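Local coordinates for protein chitooligosaccharide oxidase (Gibberella zeae, PDB 6Y0R) that oxidises the C1 hydroxyl of chitooligosaccharides to the corresponding lactones, using a bicovalently bound FAD and reducing molecular oxygen to hydrogen peroxide, at residues A[61-66]-A[106-111]. Residues are numbered along the deposited sequence; the frame is centred on the assembly and turned at random.
Sequences PAAIAV and GHLMIE
Ala63 and Ala65 bracket Met109 as parallel strands 63-65 and 108-111 pair, their axes inclined by 26°. Met109 N donates to Ala63 O at 2.9 Å, and Ala65 N returns a bond to Met109 O; the ladder continues as Glu111 N donates to Ala65 O at 2.8 Å. Met109 O also receives a CA-H contact from Ile64 CA (3.3 Å). Just before the strands, Ala62 N donates to His107 O at 2.7 Å from above the carbonyl plane (N-H...O angle 135°). The buried Ala63 N finds no partner; His107 O, its nearest acceptor across the contact, is taken by Ala62 N.

On one face, Met109 runs out extended, CG anti to the backbone N (chi1 -172°), then bends at chi3 and brings its methyl CE alongside Ile64, 3.9 Å from CD1. The ring of Pro61 lies across the base of this chain, CG 4.1 Å from Met109 CB. On the other face Leu108 turns CD1 onto Ala63 CB at 3.9 Å.

Residues beyond the two strands hold the polar ends: His107 ND1 bonds to Ser88 and NE2 to Glu104; Glu111, its side chain about 7 Å from the FAD, forms a salt bridge with Lys90 through OE1 and bonds to Asp113 N through OE2. The pair forms the centre of a four-stranded mixed sheet in the PCMH-type FAD-binding domain, between strands 38-39 (antiparallel to 63-65) and 87-90 (parallel to 108-111). Trp46 of helix 44-50 covers Pro61 and Ile64; the Ala65 and Ile110 face packs on helix 70-83, and Leu31 of helix 26-33 meets Ala63 and Leu108.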
loop_
_atom_site.group_PDB
_atom_site.type_symbol
_atom_site.label_atom_id
_atom_site.label_comp_id
_atom_site.label_asym_id
_atom_site.label_seq_id
_atom_site.Cartn_x
_atom_site.Cartn_y
_atom_site.Cartn_z
ATOM N N PRO A 61 -15.750 -12.192 10.973
ATOM C CA PRO A 61 -16.897 -11.507 10.394
ATOM C C PRO A 61 -18.236 -12.101 10.894
ATOM O O PRO A 61 -18.242 -13.257 11.311
ATOM C CB PRO A 61 -16.746 -11.685 8.891
ATOM C CG PRO A 61 -15.257 -12.006 8.707
ATOM C CD PRO A 61 -14.836 -12.744 9.949
ATOM N N ALA A 62 -19.291 -11.298 10.818
ATOM C CA ALA A 62 -20.687 -11.776 10.968
ATOM C C ALA A 62 -21.077 -12.684 9.801
ATOM O O ALA A 62 -21.852 -13.634 10.021
ATOM C CB ALA A 62 -21.618 -10.599 11.109
ATOM N N ALA A 63 -20.568 -12.420 8.596
ATOM C CA ALA A 63 -20.928 -13.094 7.344
ATOM C C ALA A 63 -19.816 -12.810 6.351
ATOM O O ALA A 63 -19.192 -11.712 6.437
ATOM C CB ALA A 63 -22.264 -12.610 6.833
ATOM N N ILE A 64 -19.590 -13.750 5.445
ATOM C CA ILE A 64 -18.644 -13.529 4.329
ATOM C C ILE A 64 -19.414 -13.736 3.037
ATOM O O ILE A 64 -19.787 -14.910 2.753
ATOM C CB ILE A 64 -17.418 -14.447 4.443
ATOM C CG1 ILE A 64 -16.698 -14.310 5.777
ATOM C CG2 ILE A 64 -16.504 -14.194 3.264
ATOM C CD1 ILE A 64 -15.471 -15.200 5.940
ATOM N N ALA A 65 -19.654 -12.668 2.291
ATOM C CA ALA A 65 -20.246 -12.727 0.940
ATOM C C ALA A 65 -19.106 -12.968 -0.064
ATOM O O ALA A 65 -18.008 -12.370 0.106
ATOM C CB ALA A 65 -21.009 -11.477 0.602
ATOM N N VAL A 66 -19.338 -13.832 -1.061
ATOM C CA VAL A 66 -18.309 -14.211 -2.061
ATOM C C VAL A 66 -18.874 -13.993 -3.452
ATOM O O VAL A 66 -19.092 -14.924 -4.236
ATOM C CB VAL A 66 -17.752 -15.621 -1.835
ATOM C CG1 VAL A 66 -16.540 -15.823 -2.723
ATOM C CG2 VAL A 66 -17.369 -15.891 -0.395
ATOM N N GLY A 106 -17.383 -8.918 13.482
ATOM C CA GLY A 106 -18.842 -8.694 13.346
ATOM C C GLY A 106 -19.250 -7.943 12.103
ATOM O O GLY A 106 -20.461 -7.632 11.938
ATOM N N HIS A 107 -18.329 -7.663 11.172
ATOM C CA HIS A 107 -18.733 -6.984 9.929
ATOM C C HIS A 107 -19.341 -7.988 8.951
ATOM O O HIS A 107 -19.012 -9.193 9.076
ATOM C CB HIS A 107 -17.540 -6.281 9.254
ATOM C CG HIS A 107 -17.096 -5.065 9.995
ATOM N ND1 HIS A 107 -16.574 -3.949 9.327
ATOM C CD2 HIS A 107 -17.152 -4.744 11.317
ATOM C CE1 HIS A 107 -16.280 -3.046 10.248
ATOM N NE2 HIS A 107 -16.618 -3.508 11.461
ATOM N N LEU A 108 -20.079 -7.473 7.989
ATOM C CA LEU A 108 -20.340 -8.171 6.713
ATOM C C LEU A 108 -19.073 -7.968 5.896
ATOM O O LEU A 108 -18.817 -6.812 5.522
ATOM C CB LEU A 108 -21.568 -7.612 6.005
ATOM C CG LEU A 108 -21.748 -8.055 4.543
ATOM C CD1 LEU A 108 -21.725 -9.559 4.422
ATOM C CD2 LEU A 108 -23.028 -7.481 3.957
ATOM N N MET A 109 -18.323 -9.039 5.678
ATOM C CA MET A 109 -17.125 -8.947 4.811
ATOM C C MET A 109 -17.465 -9.395 3.374
ATOM O O MET A 109 -18.089 -10.485 3.166
ATOM C CB MET A 109 -15.938 -9.726 5.372
ATOM C CG MET A 109 -14.634 -9.477 4.579
ATOM S SD MET A 109 -13.241 -10.246 5.379
ATOM C CE MET A 109 -13.583 -11.964 4.960
ATOM N N ILE A 110 -17.144 -8.556 2.423
ATOM C CA ILE A 110 -17.392 -8.839 0.984
ATOM C C ILE A 110 -16.034 -9.215 0.402
ATOM O O ILE A 110 -15.181 -8.302 0.191
ATOM C CB ILE A 110 -18.116 -7.692 0.282
ATOM C CG1 ILE A 110 -19.446 -7.363 1.005
ATOM C CG2 ILE A 110 -18.339 -8.034 -1.181
ATOM C CD1 ILE A 110 -20.229 -6.250 0.404
ATOM N N GLU A 111 -15.849 -10.528 0.226
ATOM C CA GLU A 111 -14.626 -11.123 -0.368
ATOM C C GLU A 111 -14.678 -10.881 -1.875
ATOM O O GLU A 111 -15.643 -11.311 -2.529
ATOM C CB GLU A 111 -14.545 -12.607 -0.023
ATOM C CG GLU A 111 -13.408 -13.313 -0.730
ATOM C CD GLU A 111 -12.045 -12.819 -0.244
ATOM O OE1 GLU A 111 -11.806 -12.827 1.004
ATOM O OE2 GLU A 111 -11.277 -12.338 -1.104
#